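Local coordinates for acetyl-xylan esterase (Streptomyces lividans, PDB 2CC0), which hydrolyses acetyl esters on xylan, as a metal-dependent carbohydrate esterase of family 4 with zinc bound at its active site, at residues A[120-125]-A[149-154]; A[135-140]-A[165-170]. All coordinates share one frame; numbering follows the deposited sequence. Where two conformers were deposited one is given.

Contact 1. Residues A[120-125]-A[149-154]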
# COMPACT_ATOMS: atom_id res chain seq x y z
N THR A 120 -4.04 10.26 -0.08
CA THR A 120 -3.36 8.98 -0.31
C THR A 120 -4.39 7.97 -0.80
O THR A 120 -5.43 7.81 -0.18
CB THR A 120 -2.75 8.53 1.02
OG1 THR A 120 -1.78 9.52 1.38
CG2 THR A 120 -2.05 7.16 0.89
N GLU A 121 -4.08 7.26 -1.90
CA GLU A 121 -5.00 6.24 -2.40
C GLU A 121 -4.93 5.01 -1.52
O GLU A 121 -3.84 4.52 -1.19
CB GLU A 121 -4.63 5.87 -3.84
CG GLU A 121 -5.59 4.95 -4.55
CD GLU A 121 -5.13 4.77 -5.98
OE1 GLU A 121 -5.52 5.59 -6.85
OE2 GLU A 121 -4.36 3.81 -6.21
N VAL A 122 -6.10 4.47 -1.18
CA VAL A 122 -6.20 3.30 -0.33
C VAL A 122 -7.10 2.29 -1.01
O VAL A 122 -8.30 2.51 -1.16
CB VAL A 122 -6.78 3.66 1.05
CG1 VAL A 122 -6.96 2.39 1.90
CG2 VAL A 122 -5.87 4.68 1.77
N ILE A 123 -6.50 1.18 -1.45
CA ILE A 123 -7.23 0.05 -2.00
C ILE A 123 -7.56 -0.88 -0.83
O ILE A 123 -8.16 -0.46 0.14
CB ILE A 123 -6.44 -0.64 -3.17
CG1 ILE A 123 -5.87 0.41 -4.13
CG2 ILE A 123 -7.33 -1.62 -3.94
CD1 ILE A 123 -6.96 1.25 -4.88
N TRP A 124 -7.11 -2.13 -0.89
CA TRP A 124 -7.32 -3.06 0.23
C TRP A 124 -6.42 -4.28 -0.00
O TRP A 124 -5.91 -4.50 -1.11
CB TRP A 124 -8.80 -3.50 0.40
CG TRP A 124 -9.38 -4.03 -0.86
CD1 TRP A 124 -9.27 -5.31 -1.33
CD2 TRP A 124 -10.12 -3.29 -1.83
NE1 TRP A 124 -9.90 -5.42 -2.55
CE2 TRP A 124 -10.44 -4.20 -2.88
CE3 TRP A 124 -10.56 -1.95 -1.93
CZ2 TRP A 124 -11.18 -3.81 -4.02
CZ3 TRP A 124 -11.29 -1.56 -3.08
CH2 TRP A 124 -11.59 -2.50 -4.10
N ASP A 125 -6.22 -5.04 1.07
CA ASP A 125 -5.50 -6.32 1.02
C ASP A 125 -6.50 -7.49 0.91
O ASP A 125 -6.22 -8.51 0.26
CB ASP A 125 -4.63 -6.47 2.28
CG ASP A 125 -3.53 -5.43 2.32
OD1 ASP A 125 -2.54 -5.64 1.57
OD2 ASP A 125 -3.65 -4.39 3.03
N GLY A 149 -0.71 -4.48 9.62
CA GLY A 149 -0.58 -3.48 8.55
C GLY A 149 -1.67 -3.59 7.50
O GLY A 149 -1.87 -2.63 6.74
N GLN A 150 -2.36 -4.73 7.45
CA GLN A 150 -3.28 -4.97 6.35
C GLN A 150 -4.67 -4.38 6.51
O GLN A 150 -5.17 -4.21 7.63
CB GLN A 150 -3.35 -6.45 6.02
CG GLN A 150 -1.95 -6.97 5.68
CD GLN A 150 -1.96 -8.37 5.11
OE1 GLN A 150 -2.51 -9.28 5.72
NE2 GLN A 150 -1.34 -8.55 3.93
N VAL A 151 -5.28 -4.12 5.36
CA VAL A 151 -6.54 -3.38 5.26
C VAL A 151 -7.62 -4.27 4.64
O VAL A 151 -7.39 -4.93 3.63
CB VAL A 151 -6.33 -2.14 4.37
CG1 VAL A 151 -7.63 -1.46 4.08
CG2 VAL A 151 -5.32 -1.14 4.98
N ILE A 152 -8.82 -4.28 5.25
CA ILE A 152 -9.94 -5.06 4.71
C ILE A 152 -11.07 -4.14 4.23
O ILE A 152 -11.42 -3.18 4.92
CB ILE A 152 -10.50 -6.09 5.75
CG1 ILE A 152 -11.63 -6.92 5.11
CG2 ILE A 152 -10.93 -5.38 7.05
CD1 ILE A 152 -11.93 -8.23 5.83
N LEU A 153 -11.61 -4.45 3.04
CA LEU A 153 -12.78 -3.79 2.49
C LEU A 153 -14.08 -4.38 3.05
O LEU A 153 -14.38 -5.57 2.86
CB LEU A 153 -12.79 -3.93 0.96
CG LEU A 153 -14.06 -3.47 0.24
CD1 LEU A 153 -14.26 -1.94 0.42
CD2 LEU A 153 -14.03 -3.87 -1.23
N MET A 154 -14.86 -3.53 3.74
CA MET A 154 -16.23 -3.88 4.11
C MET A 154 -17.11 -2.69 3.72
O MET A 154 -16.58 -1.65 3.31
CB MET A 154 -16.34 -4.19 5.61
CG MET A 154 -15.62 -5.49 5.97
SD MET A 154 -15.76 -5.86 7.72
CE MET A 154 -14.61 -4.63 8.35
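The backbones of Trp-124 and Val-151 come nearest, with 5.1 Å between their CA atoms, while the two chain directions run 96° apart. Asp-125 makes two bonds to Val-151. Its N donates to Val-151 O at 2.8 Å, and its OD2 accepts from Val-151 N at 2.9 Å. The carboxylate oxygen is met on its anti side, 17° out of plane. Asp-125 OD1 turns to a second partner, Arg-188 of the second subunit, in a salt bridge. The Asp-125 and Gln-150 side chains cross at about a right angle; Gln-150 OE1 accepts from Gly-147 N.

Trp-124 holds CG between its backbone N and carbonyl carbon (chi1 53°), which sets CG against Leu-153 CB, 3.9 Å away. Leu-153 CD2 sits 3.7 Å from the centroid of the Trp-124 six-membered ring, over the face, in a CH-pi contact. An alanine in place of Trp-124 would probably leave Leu-153 CD2 without its aromatic partner and open a gap beside the bound acetate.

Strand 151-155 pairs in parallel with strands 5-12 and 126-127. The Trp-124 side chain lies close to the acetate, and that of Leu-153 comes within about 6 Å of the zinc ion, which Asp-13, His-62 and His-66 bind. This is consistent with a place beside the active site of the polysaccharide deacetylase fold.

Contact 2. Residues A[135-140]-A[165-170]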
# COMPACT_ATOMS: atom_id res chain seq x y z
N SER A 135 -21.62 -14.52 3.64
CA SER A 135 -22.21 -14.83 4.93
C SER A 135 -21.44 -14.14 6.03
O SER A 135 -20.29 -13.70 5.82
CB SER A 135 -22.17 -16.34 5.15
OG SER A 135 -20.82 -16.78 5.24
N THR A 136 -22.06 -14.02 7.19
CA THR A 136 -21.37 -13.57 8.40
C THR A 136 -20.10 -14.39 8.63
O THR A 136 -19.02 -13.84 8.90
CB THR A 136 -22.32 -13.60 9.61
OG1 THR A 136 -23.44 -12.76 9.33
CG2 THR A 136 -21.61 -13.09 10.85
N ASP A 137 -20.21 -15.72 8.49
CA ASP A 137 -19.04 -16.58 8.62
C ASP A 137 -17.92 -16.20 7.67
O ASP A 137 -16.76 -16.18 8.07
CB ASP A 137 -19.40 -18.04 8.34
CG ASP A 137 -20.10 -18.71 9.50
OD1 ASP A 137 -20.12 -18.19 10.63
OD2 ASP A 137 -20.62 -19.82 9.27
N ALA A 138 -18.27 -15.95 6.41
CA ALA A 138 -17.29 -15.65 5.37
C ALA A 138 -16.59 -14.31 5.67
O ALA A 138 -15.39 -14.16 5.44
CB ALA A 138 -17.93 -15.66 3.99
N ILE A 139 -17.35 -13.35 6.19
CA ILE A 139 -16.80 -12.02 6.52
C ILE A 139 -15.79 -12.15 7.67
O ILE A 139 -14.70 -11.57 7.61
CB ILE A 139 -17.95 -11.02 6.87
CG1 ILE A 139 -18.85 -10.78 5.65
CG2 ILE A 139 -17.42 -9.68 7.45
CD1 ILE A 139 -20.23 -10.15 5.99
N VAL A 140 -16.17 -12.89 8.72
CA VAL A 140 -15.27 -13.13 9.84
C VAL A 140 -14.00 -13.84 9.38
O VAL A 140 -12.89 -13.49 9.81
CB VAL A 140 -15.97 -13.93 10.98
CG1 VAL A 140 -14.97 -14.23 12.12
CG2 VAL A 140 -17.18 -13.11 11.53
N ILE A 165 -19.75 -8.00 13.66
CA ILE A 165 -18.86 -7.14 14.46
C ILE A 165 -18.31 -7.81 15.74
O ILE A 165 -17.10 -7.79 15.96
CB ILE A 165 -19.48 -5.75 14.74
CG1 ILE A 165 -19.80 -5.01 13.44
CG2 ILE A 165 -18.60 -4.93 15.68
CD1 ILE A 165 -18.61 -4.85 12.45
N PRO A 166 -19.17 -8.41 16.60
CA PRO A 166 -18.56 -9.05 17.78
C PRO A 166 -17.52 -10.14 17.45
O PRO A 166 -16.45 -10.15 18.07
CB PRO A 166 -19.77 -9.65 18.54
CG PRO A 166 -20.95 -8.91 18.02
CD PRO A 166 -20.64 -8.55 16.58
N ARG A 167 -17.80 -11.00 16.48
CA ARG A 167 -16.83 -12.03 16.07
C ARG A 167 -15.58 -11.46 15.40
O ARG A 167 -14.50 -12.05 15.50
CB ARG A 167 -17.49 -13.07 15.18
CG ARG A 167 -18.35 -14.05 15.99
CD ARG A 167 -19.21 -14.88 15.06
NE ARG A 167 -18.43 -15.81 14.24
CZ ARG A 167 -18.87 -16.36 13.11
NH1 ARG A 167 -20.10 -16.10 12.67
NH2 ARG A 167 -18.09 -17.19 12.42
N ILE A 168 -15.72 -10.32 14.74
CA ILE A 168 -14.52 -9.61 14.24
C ILE A 168 -13.61 -9.18 15.41
O ILE A 168 -12.39 -9.42 15.40
CB ILE A 168 -14.92 -8.42 13.35
CG1 ILE A 168 -15.49 -8.97 12.01
CG2 ILE A 168 -13.73 -7.47 13.14
CD1 ILE A 168 -16.11 -7.91 11.08
N ALA A 169 -14.20 -8.57 16.43
CA ALA A 169 -13.46 -8.14 17.61
C ALA A 169 -12.79 -9.37 18.25
O ALA A 169 -11.62 -9.31 18.62
CB ALA A 169 -14.38 -7.45 18.60
N GLN A 170 -13.53 -10.48 18.35
CA GLN A 170 -13.00 -11.73 18.92
C GLN A 170 -11.84 -12.30 18.14
O GLN A 170 -10.82 -12.71 18.72
CB GLN A 170 -14.12 -12.77 19.00
CG GLN A 170 -15.14 -12.42 20.05
CD GLN A 170 -16.42 -13.21 19.89
OE1 GLN A 170 -16.43 -14.29 19.30
NE2 GLN A 170 -17.52 -12.66 20.41
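Asp-137 and Arg-167 form a salt bridge between two helices that pack side by side. Helices 136-144 and 159-174 flank strand 151-155 in the chain, an alpha-beta-alpha succession within the deacetylase-type fold. Their local axes run in nearly the same direction, 28° apart, and approach to 9.7 Å.

Arg-167 uses both terminal nitrogens on one oxygen. NH1 and NH2 each donate to Asp-137 OD1 at 2.9 Å. Both bonds are bent, with angles near 141° at the hydrogens. The oxygen lies close to the guanidinium plane, but the carboxylate is turned steeply, its plane 80° from that of the guanidinium. NH1 meets OD1 nearly in line with its C-O bond, while NH2 comes from above the carboxylate plane. This fork is likely to hold the guanidinium against rotation. The charged pair lies toward the outside of the protein.

At the start of helix 136-144, Ser-135 is the N-cap: its OG accepts from Ala-138 N at 2.9 Å. Ser-135 O takes the N-H of Ile-139, and Thr-136 O that of Val-140. Thr-136 OG1 has a weak bond to Asn-160 O. In the other helix, Arg-167 O accepts from Thr-171 OG1.

Beneath the charges the contact is apolar. Ile-139 CG2 meets Ile-168 CD1 at 4.2 Å. Val-140 points toward helix 159-174 and crosses the Arg-167 side chain at about a right angle. Its CG2, anti to the carbonyl carbon, packs 3.7 Å from Arg-167 CB. The same Val-140 CG2 lies 4.0 Å from Arg-167 CZ, over the centre of one guanidinium face.

How the contacts relate
Contact 1 is buried: its centre is about 8 Å from the centre of the chain. The centre of contact 2 is about 17 Å from it, and that contact is only partly buried. Strand 151-155 of contact 1 links them. Its Met-154 is the meeting point, with SD packed 3.9 Å from Ile-168 CD1 and also touching Ile-139. Their chemistry differs with place. Contact 1 joins a loop to a sheet strand by one backbone bond, one bond from a backbone N-H to a carboxylate, and aromatic packing near the metal site, and reaches the second subunit. Contact 2 joins helix to helix by side chains, with ions outside and aliphatic groups within.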